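Local coordinates for protein uronate isomerase (Caulobacter crescentus, PDB 2Q01) that interconverts D-glucuronate with D-fructuronate and D-galacturonate with D-tagaturonate, as a uronate isomerase of the metal-dependent hydrolase superfamily, at residues B[155-160]-B[185-190]; B[207-212]-B[324-329]; B[216-219]-B[224-227]; B[307-312]-B[385-390]; B[403-408]-B[446-451]. One frame throughout, in Å; residues are numbered along the deposited sequence.

Following the chain, contact 1 comes first and closes the helix–strand–helix run between 155 and 190, holding the start of helix 156-162 to the loop after helix 179-186. Contact 2 opens at 207 and closes only at 324-329; within that long loop lies contact 3, a local closure of the link from helix 210-221 to helix 228-244. Contact 4 opens at 307, before contact 2 has closed, and ends at 390, so the two cross; it joins the loops that follow strands 305-308 and 381-383. Contact 5 comes last, bringing the end of helix 393-407 toward the 446-451 loop, about 50 Å from contact 3 between centres.

Contact 1. Residues B[155-160]-B[185-190]; sequences RPRALF and RESGWG
One face of the W189 indole is covered by the aliphatic part of R157, while the CZ2–CH2 edge of its six-membered ring is turned to a face of the F160 ring. R157 CG stands 3.8 Å from the centroid of the W189 six-membered ring, 15° off its normal, a CH-pi contact over the centre. Farther along, R157 CD lies 3.7 Å from W189 CG, and the guanidinium runs on nearly parallel to the indole, with W189 CB and S187 OG over one of its faces. F160 and W189 make an edge-to-face pair, centroids 5.0 Å apart and planes at 70°, with W189 CZ2 3.4 Å from F160 CD2. The straight chain of R157 from CG to NE explains its length of contact across the indole. W189 CG points anti to the backbone N (chi1 -172°), which lays the ring under the R157 chain, with its CZ2–CH2 edge toward F160.

The polar ends turn to other partners. R157 NE bonds to F49 O, S187 OG to I184 O and W189 NE1 to D161 OD1; R157 NH2 and S187 OG, 3.5 Å apart, have too poor an angle to bond. Across the two segments the contact rests on CH-pi, edge-to-face and apolar packing, and the bond to F49 probably helps keep the arginine chain flat on the indole.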
# COMPACT_ATOMS: atom_id res chain seq x y z
N ARG B 155 -28.53 14.82 -29.35
CA ARG B 155 -28.47 16.16 -28.80
C ARG B 155 -28.21 16.00 -27.31
O ARG B 155 -28.74 15.06 -26.70
CB ARG B 155 -29.79 16.91 -29.03
CG ARG B 155 -30.19 17.07 -30.49
CD ARG B 155 -29.20 17.93 -31.26
NE ARG B 155 -29.52 19.35 -31.17
CZ ARG B 155 -30.03 20.06 -32.17
NH1 ARG B 155 -30.27 19.49 -33.35
NH2 ARG B 155 -30.30 21.35 -32.00
N PRO B 156 -27.38 16.88 -26.72
CA PRO B 156 -27.04 16.85 -25.29
C PRO B 156 -28.22 16.62 -24.33
O PRO B 156 -28.12 15.76 -23.45
CB PRO B 156 -26.41 18.23 -25.06
CG PRO B 156 -25.75 18.53 -26.36
CD PRO B 156 -26.64 17.94 -27.43
N ARG B 157 -29.30 17.37 -24.51
CA ARG B 157 -30.51 17.22 -23.69
C ARG B 157 -31.20 15.87 -23.89
O ARG B 157 -31.68 15.26 -22.94
CB ARG B 157 -31.51 18.34 -23.99
CG ARG B 157 -31.12 19.70 -23.46
CD ARG B 157 -32.22 20.72 -23.75
NE ARG B 157 -31.87 22.05 -23.27
CZ ARG B 157 -32.58 23.15 -23.47
NH1 ARG B 157 -33.71 23.09 -24.17
NH2 ARG B 157 -32.16 24.31 -22.99
N ALA B 158 -31.24 15.41 -25.14
CA ALA B 158 -31.85 14.14 -25.50
C ALA B 158 -31.07 12.96 -24.92
O ALA B 158 -31.66 11.96 -24.50
CB ALA B 158 -31.96 14.00 -27.00
N LEU B 159 -29.74 13.09 -24.90
CA LEU B 159 -28.85 12.09 -24.32
C LEU B 159 -28.94 12.06 -22.80
O LEU B 159 -28.89 10.99 -22.20
CB LEU B 159 -27.41 12.35 -24.75
CG LEU B 159 -26.97 11.89 -26.14
CD1 LEU B 159 -25.66 12.58 -26.53
CD2 LEU B 159 -26.81 10.39 -26.19
N PHE B 160 -29.08 13.24 -22.19
CA PHE B 160 -29.27 13.40 -20.75
C PHE B 160 -30.49 12.61 -20.27
O PHE B 160 -30.47 11.99 -19.21
CB PHE B 160 -29.44 14.88 -20.43
CG PHE B 160 -29.41 15.23 -18.95
CD1 PHE B 160 -28.23 15.66 -18.36
CD2 PHE B 160 -30.57 15.18 -18.18
CE1 PHE B 160 -28.20 16.00 -17.01
CE2 PHE B 160 -30.55 15.52 -16.83
CZ PHE B 160 -29.36 15.94 -16.25
N ARG B 185 -32.30 26.31 -16.33
CA ARG B 185 -33.47 26.36 -15.46
C ARG B 185 -34.66 27.02 -16.16
O ARG B 185 -35.79 26.53 -16.06
CB ARG B 185 -33.14 27.12 -14.17
CG ARG B 185 -31.79 26.76 -13.57
CD ARG B 185 -31.69 27.21 -12.12
NE ARG B 185 -31.36 28.63 -12.01
CZ ARG B 185 -30.14 29.13 -12.18
NH1 ARG B 185 -29.94 30.43 -12.06
NH2 ARG B 185 -29.13 28.32 -12.47
N GLU B 186 -34.40 28.12 -16.85
CA GLU B 186 -35.46 28.94 -17.42
C GLU B 186 -36.16 28.27 -18.59
O GLU B 186 -37.31 28.61 -18.92
CB GLU B 186 -34.91 30.30 -17.85
CG GLU B 186 -34.71 31.27 -16.71
CD GLU B 186 -34.34 32.65 -17.20
OE1 GLU B 186 -33.22 32.83 -17.72
OE2 GLU B 186 -35.19 33.56 -17.07
N SER B 187 -35.49 27.30 -19.22
CA SER B 187 -36.06 26.55 -20.34
C SER B 187 -37.10 25.55 -19.84
O SER B 187 -37.15 25.22 -18.65
CB SER B 187 -34.97 25.82 -21.13
OG SER B 187 -34.44 24.72 -20.41
N GLY B 188 -37.92 25.05 -20.77
CA GLY B 188 -38.98 24.08 -20.46
C GLY B 188 -38.46 22.70 -20.10
O GLY B 188 -39.15 21.93 -19.42
N TRP B 189 -37.25 22.39 -20.56
CA TRP B 189 -36.52 21.17 -20.23
C TRP B 189 -36.26 21.09 -18.72
O TRP B 189 -35.88 22.08 -18.10
CB TRP B 189 -35.20 21.16 -20.98
CG TRP B 189 -34.42 19.89 -20.90
CD1 TRP B 189 -34.78 18.67 -21.41
CD2 TRP B 189 -33.13 19.72 -20.30
NE1 TRP B 189 -33.79 17.75 -21.15
CE2 TRP B 189 -32.77 18.36 -20.48
CE3 TRP B 189 -32.24 20.58 -19.63
CZ2 TRP B 189 -31.56 17.85 -20.01
CZ3 TRP B 189 -31.04 20.06 -19.17
CH2 TRP B 189 -30.71 18.70 -19.36
N GLY B 190 -36.48 19.91 -18.15
CA GLY B 190 -36.48 19.74 -16.69
C GLY B 190 -35.25 19.07 -16.11
O GLY B 190 -35.30 18.56 -14.98

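Contact 2. Residues B[207-212]-B[324-329]; sequences DERSPR and HGRDKG
A bend at chi3 (138°) in R326 carries its NH2 up to the carboxylate of E208, whose own chain folds at chi2 to meet it. R209 has CG tucked between its backbone N and carbonyl carbon, then extends to NE; its guanidinium crosses R326 near CD and NE, the two guanidinium planes 62° apart. E208 grips R326 through a single nitrogen: OE2 lies 2.8 Å from NH2, and OE1 lies 2.9 Å from the same NH2 in a weak bond. The R326 NH2 to E208 OE2 bond uses the syn side of the carboxylate and lies close to the guanidinium plane, though its N-H...O angle of 130° is far from straight. D207 approaches otherwise: OD1 stands 3.2 Å from R326 NH2 but well out of the guanidinium plane, a purely electrostatic pairing. The same oxygen also serves R209, whose NE is 3.3 Å from D207 OD1, again out of plane.

R209 NE packs 3.4 Å from R326 CD, and R209 NH2 comes to 3.4 Å from R326 NE although both are donors. The four residues make one salt-bridge network between the type I turn D207–S210, leading into helix 210-221, and the loop after helix 318-323. Two carboxylates beside two guanidinium groups probably offset the closeness of the like charges. Water probably screens the pair of exposed E208 with R326, while two nearby arginines would probably favour the charged form of buried D207.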
# COMPACT_ATOMS: atom_id res chain seq x y z
N ASP B 207 -0.83 30.00 -8.40
CA ASP B 207 -1.51 29.74 -9.66
C ASP B 207 -1.18 30.89 -10.60
O ASP B 207 -1.27 32.05 -10.20
CB ASP B 207 -3.02 29.65 -9.43
CG ASP B 207 -3.73 28.77 -10.45
OD1 ASP B 207 -3.41 28.85 -11.65
OD2 ASP B 207 -4.63 28.01 -10.04
N GLU B 208 -0.78 30.57 -11.83
CA GLU B 208 -0.34 31.59 -12.78
C GLU B 208 -1.48 32.47 -13.30
O GLU B 208 -1.27 33.63 -13.65
CB GLU B 208 0.47 30.98 -13.94
CG GLU B 208 -0.32 30.21 -15.00
CD GLU B 208 -0.69 28.79 -14.59
OE1 GLU B 208 -0.11 28.26 -13.61
OE2 GLU B 208 -1.57 28.19 -15.24
N ARG B 209 -2.69 31.91 -13.31
CA ARG B 209 -3.87 32.60 -13.81
C ARG B 209 -4.68 33.27 -12.69
O ARG B 209 -5.84 33.64 -12.89
CB ARG B 209 -4.73 31.65 -14.65
CG ARG B 209 -5.17 30.40 -13.91
CD ARG B 209 -5.38 29.23 -14.85
NE ARG B 209 -5.47 27.97 -14.10
CZ ARG B 209 -6.60 27.47 -13.60
NH1 ARG B 209 -7.76 28.09 -13.75
NH2 ARG B 209 -6.56 26.32 -12.94
N SER B 210 -4.05 33.42 -11.53
CA SER B 210 -4.66 34.07 -10.35
C SER B 210 -4.91 35.60 -10.46
O SER B 210 -5.98 36.04 -10.05
CB SER B 210 -3.87 33.73 -9.08
OG SER B 210 -4.49 34.26 -7.92
N PRO B 211 -3.93 36.40 -10.97
CA PRO B 211 -4.23 37.84 -11.13
C PRO B 211 -5.42 38.20 -12.03
O PRO B 211 -6.16 39.13 -11.71
CB PRO B 211 -2.93 38.41 -11.72
CG PRO B 211 -2.21 37.25 -12.27
CD PRO B 211 -2.54 36.11 -11.37
N ARG B 212 -5.62 37.47 -13.12
CA ARG B 212 -6.81 37.65 -13.95
C ARG B 212 -8.05 37.10 -13.25
O ARG B 212 -9.13 37.67 -13.39
CB ARG B 212 -6.63 37.00 -15.33
CG ARG B 212 -7.58 37.54 -16.39
CD ARG B 212 -7.02 37.37 -17.80
NE ARG B 212 -5.79 38.14 -18.01
CZ ARG B 212 -5.26 38.40 -19.20
NH1 ARG B 212 -4.14 39.11 -19.28
NH2 ARG B 212 -5.83 37.96 -20.32
N HIS B 324 1.10 23.79 -24.51
CA HIS B 324 -0.31 23.41 -24.51
C HIS B 324 -1.12 23.94 -23.33
O HIS B 324 -2.29 24.30 -23.49
CB HIS B 324 -0.47 21.89 -24.60
CG HIS B 324 -0.11 21.33 -25.94
ND1 HIS B 324 1.20 21.22 -26.38
CD2 HIS B 324 -0.88 20.84 -26.94
CE1 HIS B 324 1.21 20.69 -27.59
NE2 HIS B 324 -0.03 20.44 -27.95
N GLY B 325 -0.52 23.96 -22.15
CA GLY B 325 -1.18 24.53 -20.97
C GLY B 325 -1.62 23.51 -19.94
O GLY B 325 -1.02 22.43 -19.82
N ARG B 326 -2.68 23.85 -19.21
CA ARG B 326 -3.20 23.01 -18.13
C ARG B 326 -4.04 21.83 -18.63
O ARG B 326 -4.49 21.81 -19.78
CB ARG B 326 -4.00 23.86 -17.14
CG ARG B 326 -3.18 24.34 -15.96
CD ARG B 326 -4.07 24.94 -14.89
NE ARG B 326 -3.67 24.55 -13.53
CZ ARG B 326 -2.81 25.21 -12.77
NH1 ARG B 326 -2.52 24.77 -11.55
NH2 ARG B 326 -2.22 26.32 -13.22
N ASP B 327 -4.24 20.85 -17.74
CA ASP B 327 -5.09 19.65 -17.95
C ASP B 327 -4.75 18.82 -19.20
O ASP B 327 -5.64 18.35 -19.90
CB ASP B 327 -6.58 20.02 -17.95
CG ASP B 327 -7.07 20.44 -16.57
OD1 ASP B 327 -7.68 21.53 -16.47
OD2 ASP B 327 -6.86 19.68 -15.60
N LYS B 328 -3.46 18.64 -19.46
CA LYS B 328 -3.02 17.90 -20.65
C LYS B 328 -2.46 16.52 -20.30
O LYS B 328 -1.70 15.93 -21.07
CB LYS B 328 -2.02 18.73 -21.48
CG LYS B 328 -2.57 20.08 -21.99
CD LYS B 328 -3.80 19.90 -22.88
CE LYS B 328 -4.46 21.24 -23.17
NZ LYS B 328 -5.82 21.09 -23.77
N GLY B 329 -2.85 16.01 -19.14
CA GLY B 329 -2.49 14.67 -18.72
C GLY B 329 -1.11 14.55 -18.09
O GLY B 329 -0.52 13.47 -18.09

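Contact 3. Residues B[216-219]-B[224-227]; sequences RFAE and DVYS
Apolar packing carries this contact, and V225 is its hub. V225 CG2 sits over one face of the F217 ring, near the CD1–CE1 side: it is 3.5 Å from F217 CD1 and 3.7 Å from F217 CE1. The other methyl, V225 CG1, is more distant from F217 CD1 at 4.1 Å. F217 reaches this position with CG anti to the backbone N (chi1 -179°), which directs the ring to the valine. A second, smaller touch joins A218 CB to V225 CB at 4.0 Å, methyl against branch point, where the two backbones come nearest.

Ring contact extends the patch. Within 224-227 the Y226 ring folds back over V225 CG1, and beyond the two segments F217 meets the ring of H235 on helix 228-244, where A234 also touches both F217 and V225.

Polar bonds tidy the backbone: D224 O and S227 O both bond to S230 OG, and S221 OG to F217 O. The type I turn D224–S227 runs straight into helix 228-244, with S227 at its N-cap position. This is a short connection between two successive helices, in which a valine from the linker packs between helices 210-221 and 228-244.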
# COMPACT_ATOMS: atom_id res chain seq x y z
N ARG B 216 -11.57 39.42 -12.39
CA ARG B 216 -12.96 39.13 -12.73
C ARG B 216 -13.80 38.61 -11.55
O ARG B 216 -15.02 38.63 -11.62
CB ARG B 216 -13.09 38.24 -13.99
CG ARG B 216 -12.24 36.99 -14.01
CD ARG B 216 -12.06 36.49 -15.44
NE ARG B 216 -13.28 35.87 -15.98
CZ ARG B 216 -13.39 34.58 -16.32
NH1 ARG B 216 -12.35 33.76 -16.19
NH2 ARG B 216 -14.54 34.12 -16.79
N PHE B 217 -13.13 38.19 -10.48
CA PHE B 217 -13.77 37.89 -9.19
C PHE B 217 -14.37 39.18 -8.59
O PHE B 217 -15.45 39.14 -7.99
CB PHE B 217 -12.75 37.23 -8.25
CG PHE B 217 -13.27 36.84 -6.87
CD1 PHE B 217 -12.41 36.89 -5.78
CD2 PHE B 217 -14.57 36.39 -6.67
CE1 PHE B 217 -12.85 36.53 -4.51
CE2 PHE B 217 -15.02 36.04 -5.40
CZ PHE B 217 -14.15 36.10 -4.32
N ALA B 218 -13.68 40.30 -8.78
CA ALA B 218 -14.16 41.62 -8.37
C ALA B 218 -15.34 42.11 -9.21
O ALA B 218 -16.22 42.82 -8.71
CB ALA B 218 -13.03 42.63 -8.42
N GLU B 219 -15.37 41.73 -10.49
CA GLU B 219 -16.46 42.08 -11.40
C GLU B 219 -17.75 41.32 -11.07
O GLU B 219 -18.83 41.91 -11.06
CB GLU B 219 -16.07 41.84 -12.86
CG GLU B 219 -14.90 42.69 -13.35
CD GLU B 219 -14.31 42.20 -14.66
OE1 GLU B 219 -14.80 41.18 -15.21
OE2 GLU B 219 -13.35 42.83 -15.15
N ASP B 224 -14.46 44.97 -3.17
CA ASP B 224 -13.03 45.22 -3.09
C ASP B 224 -12.35 43.91 -2.68
O ASP B 224 -12.28 43.55 -1.51
CB ASP B 224 -12.69 46.36 -2.11
CG ASP B 224 -11.20 46.72 -2.12
OD1 ASP B 224 -10.50 46.42 -3.10
OD2 ASP B 224 -10.74 47.32 -1.12
N VAL B 225 -11.85 43.22 -3.69
CA VAL B 225 -11.38 41.85 -3.58
C VAL B 225 -9.93 41.77 -3.06
O VAL B 225 -9.50 40.73 -2.54
CB VAL B 225 -11.63 41.14 -4.94
CG1 VAL B 225 -10.42 40.46 -5.49
CG2 VAL B 225 -12.80 40.22 -4.81
N TYR B 226 -9.21 42.88 -3.16
CA TYR B 226 -7.83 42.98 -2.70
C TYR B 226 -7.74 43.53 -1.27
O TYR B 226 -6.70 44.04 -0.86
CB TYR B 226 -7.00 43.83 -3.67
CG TYR B 226 -7.11 43.41 -5.13
CD1 TYR B 226 -6.36 42.36 -5.63
CD2 TYR B 226 -7.97 44.08 -6.00
CE1 TYR B 226 -6.45 41.98 -6.97
CE2 TYR B 226 -8.08 43.71 -7.34
CZ TYR B 226 -7.32 42.65 -7.81
OH TYR B 226 -7.43 42.29 -9.14
N SER B 227 -8.83 43.41 -0.52
CA SER B 227 -8.88 43.77 0.90
C SER B 227 -9.67 42.68 1.63
O SER B 227 -10.70 42.22 1.14
CB SER B 227 -9.53 45.15 1.09
OG SER B 227 -9.98 45.33 2.42

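Contact 4. Residues B[307-312]-B[385-390]; sequences QIHPGS and PSWWFH
Strand 305-308 ends just before H309, where the chain turns through P310 and G311 and passes the 385-390 loop with H309 and W387 nearest, CA atoms 8.8 Å apart. H309 points the edge of its imidazole at the face of W387 in an edge-to-face pair: the centroid of the six-membered indole ring lies 4.5 Å from that of the imidazole, with planes at 66°. The touching atom is H309 CD2, 3.4 Å from W387 CE2, and H309 CB adds a contact of 3.6 Å to W387 CH2. W387 CG is anti to its own N (chi1 167°), swinging the indole across to the histidine. At the rim of the ring, near its plane, P310 O lies 3.6 Å from W387 CZ3.

The two loops follow strands 305-308 and 381-383, which flank strand 357-359 in the parallel sheet, consistent with the TIM-barrel fold of this family, in which such C-terminal strand ends face the active-site side. H309 ND1 bonds to D251 OD1, and the imidazole stacks with H41 and F360, while W387 NE1 makes a weak bond to D418. On the opposite face of W387 lies W388, which carries the second touch: S312 OG is 3.7 Å from W388 CZ3. S312 OG is buried here and finds no polar partner. Farther round the loop, S386 OG closes on H390 O at 2.9 Å, from above the carbonyl plane.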
# COMPACT_ATOMS: atom_id res chain seq x y z
N GLN B 307 -15.86 19.50 -0.40
CA GLN B 307 -15.02 18.42 -0.91
C GLN B 307 -13.55 18.83 -0.99
O GLN B 307 -13.20 19.81 -1.64
CB GLN B 307 -15.48 17.97 -2.30
CG GLN B 307 -16.96 17.65 -2.40
CD GLN B 307 -17.38 17.38 -3.83
OE1 GLN B 307 -17.81 18.28 -4.54
NE2 GLN B 307 -17.23 16.13 -4.27
N ILE B 308 -12.69 18.06 -0.33
CA ILE B 308 -11.26 18.28 -0.45
C ILE B 308 -10.62 17.22 -1.36
O ILE B 308 -10.66 16.02 -1.07
CB ILE B 308 -10.57 18.35 0.94
CG1 ILE B 308 -11.24 19.44 1.80
CG2 ILE B 308 -9.07 18.63 0.79
CD1 ILE B 308 -10.87 19.39 3.27
N HIS B 309 -10.04 17.70 -2.46
CA HIS B 309 -9.33 16.90 -3.45
C HIS B 309 -7.83 17.23 -3.46
O HIS B 309 -7.35 17.91 -4.37
CB HIS B 309 -9.87 17.22 -4.85
CG HIS B 309 -11.14 16.51 -5.20
ND1 HIS B 309 -12.38 17.12 -5.11
CD2 HIS B 309 -11.37 15.26 -5.65
CE1 HIS B 309 -13.31 16.27 -5.49
NE2 HIS B 309 -12.73 15.13 -5.82
N PRO B 310 -7.07 16.75 -2.45
CA PRO B 310 -5.68 17.18 -2.43
C PRO B 310 -4.68 16.22 -3.08
O PRO B 310 -5.01 15.06 -3.35
CB PRO B 310 -5.39 17.28 -0.93
CG PRO B 310 -6.27 16.21 -0.32
CD PRO B 310 -7.37 15.88 -1.31
N GLY B 311 -3.47 16.72 -3.32
CA GLY B 311 -2.31 15.86 -3.56
C GLY B 311 -1.90 15.65 -4.99
O GLY B 311 -1.22 14.67 -5.31
N SER B 312 -2.29 16.57 -5.87
CA SER B 312 -1.89 16.50 -7.26
C SER B 312 -0.76 17.47 -7.58
O SER B 312 -0.87 18.67 -7.34
CB SER B 312 -3.10 16.75 -8.16
OG SER B 312 -2.75 16.58 -9.52
N PRO B 385 -15.24 8.50 -3.12
CA PRO B 385 -14.79 7.30 -3.82
C PRO B 385 -13.36 7.45 -4.32
O PRO B 385 -12.80 8.55 -4.32
CB PRO B 385 -15.75 7.19 -5.00
CG PRO B 385 -16.24 8.57 -5.22
CD PRO B 385 -16.33 9.18 -3.86
N SER B 386 -12.78 6.33 -4.75
CA SER B 386 -11.46 6.34 -5.36
C SER B 386 -11.46 7.26 -6.58
O SER B 386 -12.40 7.23 -7.39
CB SER B 386 -11.00 4.93 -5.70
OG SER B 386 -12.00 4.24 -6.42
N TRP B 387 -10.42 8.08 -6.69
CA TRP B 387 -10.44 9.22 -7.58
C TRP B 387 -9.34 9.12 -8.65
O TRP B 387 -8.26 8.57 -8.41
CB TRP B 387 -10.35 10.50 -6.72
CG TRP B 387 -10.05 11.81 -7.42
CD1 TRP B 387 -10.60 12.27 -8.58
CD2 TRP B 387 -9.16 12.83 -6.96
NE1 TRP B 387 -10.08 13.50 -8.89
CE2 TRP B 387 -9.20 13.88 -7.91
CE3 TRP B 387 -8.33 12.97 -5.83
CZ2 TRP B 387 -8.43 15.04 -7.78
CZ3 TRP B 387 -7.57 14.13 -5.70
CH2 TRP B 387 -7.62 15.15 -6.68
N TRP B 388 -9.68 9.59 -9.86
CA TRP B 388 -8.74 9.80 -10.97
C TRP B 388 -8.16 8.50 -11.52
O TRP B 388 -8.82 7.79 -12.28
CB TRP B 388 -7.61 10.75 -10.55
CG TRP B 388 -7.01 11.57 -11.64
CD1 TRP B 388 -6.76 11.20 -12.93
CD2 TRP B 388 -6.54 12.91 -11.51
NE1 TRP B 388 -6.18 12.23 -13.62
CE2 TRP B 388 -6.03 13.30 -12.77
CE3 TRP B 388 -6.50 13.83 -10.45
CZ2 TRP B 388 -5.49 14.57 -13.00
CZ3 TRP B 388 -5.96 15.09 -10.69
CH2 TRP B 388 -5.47 15.44 -11.95
N PHE B 389 -6.92 8.21 -11.14
CA PHE B 389 -6.21 7.01 -11.59
C PHE B 389 -6.74 5.77 -10.89
O PHE B 389 -6.59 4.65 -11.40
CB PHE B 389 -4.71 7.15 -11.32
CG PHE B 389 -4.08 8.35 -11.97
CD1 PHE B 389 -3.85 9.52 -11.25
CD2 PHE B 389 -3.72 8.31 -13.31
CE1 PHE B 389 -3.28 10.63 -11.86
CE2 PHE B 389 -3.14 9.42 -13.93
CZ PHE B 389 -2.92 10.57 -13.21
N HIS B 390 -7.35 5.97 -9.73
CA HIS B 390 -7.89 4.88 -8.91
C HIS B 390 -9.39 4.70 -9.13
O HIS B 390 -10.02 3.85 -8.51
CB HIS B 390 -7.57 5.12 -7.44
CG HIS B 390 -6.17 5.60 -7.20
ND1 HIS B 390 -5.06 4.83 -7.50
CD2 HIS B 390 -5.70 6.76 -6.69
CE1 HIS B 390 -3.97 5.51 -7.19
NE2 HIS B 390 -4.33 6.68 -6.69

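Contact 5. Residues B[403-408]-B[446-451]; sequences VTETAG and EHRMDL
E446, the first residue past helix 425-445, lends its carboxylate to R448, the one residue of 446-451 that reaches E405. The E446 pairing is long: its OE2 is 3.6 Å from R448 NE and well out of the guanidinium plane, so only charge acts there. H447 takes a positive phi as the C-prime residue of a Schellman motif, with R448 N bonded back to M443 O and H447 N to V444 O, which ends the helix. R448 then sends its chain across, bent at chi3 (-91°), and NH1 meets E405 OE2 at 3.8 Å. That oxygen lies at the guanidinium edge, near its plane, but carboxylate and guanidinium are turned 82° apart, and the pair is a long salt bridge.

Stronger partners come from the third subunit, another copy of the chain. E394 of that subunit binds R448 NH2 through OE1 and E405 OE2 through its backbone N, while S392 of that subunit bonds to E405 OE1. Thus the two residues belong to a subunit interface, at the start of helix 393-407 of the neighbour. M449 lies buried against A454, L457 and M443. D450 takes the N-cap position of helix 451-469 without a capping bond from its side chain, and pairs its OD2 with R5 of the third subunit. On the other side, helix 393-407 ends at A407, whose O accepts from N411, a residue of the potassium site.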
# COMPACT_ATOMS: atom_id res chain seq x y z
N VAL B 403 -11.18 0.51 3.32
CA VAL B 403 -11.91 1.58 3.98
C VAL B 403 -13.08 1.08 4.84
O VAL B 403 -13.38 1.66 5.89
CB VAL B 403 -12.35 2.63 2.91
CG1 VAL B 403 -13.71 3.25 3.21
CG2 VAL B 403 -11.28 3.67 2.72
N THR B 404 -13.72 0.00 4.39
CA THR B 404 -14.97 -0.50 4.97
C THR B 404 -14.87 -0.90 6.45
O THR B 404 -15.73 -0.56 7.26
CB THR B 404 -15.51 -1.70 4.16
OG1 THR B 404 -15.70 -1.31 2.80
CG2 THR B 404 -16.82 -2.21 4.72
N GLU B 405 -13.79 -1.59 6.80
CA GLU B 405 -13.65 -2.14 8.14
C GLU B 405 -13.60 -1.12 9.29
O GLU B 405 -14.06 -1.40 10.39
CB GLU B 405 -12.50 -3.14 8.18
CG GLU B 405 -12.84 -4.38 7.34
CD GLU B 405 -11.66 -5.28 7.08
OE1 GLU B 405 -10.55 -4.75 6.82
OE2 GLU B 405 -11.83 -6.52 7.15
N THR B 406 -13.06 0.07 9.01
CA THR B 406 -13.02 1.14 10.01
C THR B 406 -14.12 2.20 9.80
O THR B 406 -14.80 2.58 10.76
CB THR B 406 -11.64 1.81 10.05
OG1 THR B 406 -10.64 0.80 10.22
CG2 THR B 406 -11.55 2.78 11.19
N ALA B 407 -14.30 2.65 8.57
CA ALA B 407 -15.29 3.68 8.27
C ALA B 407 -16.71 3.13 8.12
O ALA B 407 -17.69 3.84 8.37
CB ALA B 407 -14.88 4.48 7.03
N GLY B 408 -16.83 1.87 7.72
CA GLY B 408 -18.13 1.31 7.38
C GLY B 408 -18.54 1.80 6.01
O GLY B 408 -17.72 2.35 5.27
N GLU B 446 -18.69 -15.30 1.58
CA GLU B 446 -17.83 -15.65 2.72
C GLU B 446 -18.55 -15.46 4.05
O GLU B 446 -17.95 -15.59 5.12
CB GLU B 446 -16.53 -14.85 2.69
CG GLU B 446 -15.65 -15.08 1.46
CD GLU B 446 -14.27 -14.44 1.58
OE1 GLU B 446 -13.46 -14.61 0.64
OE2 GLU B 446 -14.00 -13.77 2.60
N HIS B 447 -19.85 -15.15 3.98
CA HIS B 447 -20.75 -15.05 5.15
C HIS B 447 -20.32 -13.98 6.15
O HIS B 447 -20.49 -14.12 7.37
CB HIS B 447 -20.95 -16.42 5.84
CG HIS B 447 -21.02 -17.57 4.88
ND1 HIS B 447 -22.08 -17.78 4.03
CD2 HIS B 447 -20.13 -18.56 4.63
CE1 HIS B 447 -21.86 -18.86 3.31
NE2 HIS B 447 -20.68 -19.35 3.65
N ARG B 448 -19.76 -12.90 5.62
CA ARG B 448 -19.34 -11.74 6.40
C ARG B 448 -20.47 -10.74 6.46
O ARG B 448 -20.42 -9.78 7.23
CB ARG B 448 -18.10 -11.10 5.77
CG ARG B 448 -16.94 -12.05 5.59
CD ARG B 448 -15.63 -11.31 5.69
NE ARG B 448 -15.14 -10.82 4.41
CZ ARG B 448 -14.19 -9.91 4.28
NH1 ARG B 448 -13.63 -9.36 5.36
NH2 ARG B 448 -13.81 -9.52 3.07
N MET B 449 -21.48 -10.97 5.62
CA MET B 449 -22.71 -10.22 5.67
C MET B 449 -23.88 -11.06 5.14
O MET B 449 -23.70 -11.97 4.32
CB MET B 449 -22.56 -8.87 4.94
CG MET B 449 -23.25 -8.69 3.61
SD MET B 449 -22.92 -7.06 2.91
CE MET B 449 -22.36 -6.14 4.34
N ASP B 450 -25.07 -10.77 5.65
CA ASP B 450 -26.28 -11.44 5.22
C ASP B 450 -26.75 -10.82 3.91
O ASP B 450 -26.51 -9.63 3.67
CB ASP B 450 -27.35 -11.33 6.30
CG ASP B 450 -27.03 -12.19 7.53
OD1 ASP B 450 -26.31 -13.20 7.40
OD2 ASP B 450 -27.52 -11.85 8.63
N LEU B 451 -27.43 -11.61 3.08
CA LEU B 451 -27.93 -11.12 1.80
C LEU B 451 -28.84 -9.91 1.99
O LEU B 451 -28.76 -8.93 1.25
CB LEU B 451 -28.68 -12.23 1.06
CG LEU B 451 -28.32 -12.42 -0.41
CD1 LEU B 451 -29.30 -13.36 -1.09
CD2 LEU B 451 -28.28 -11.08 -1.13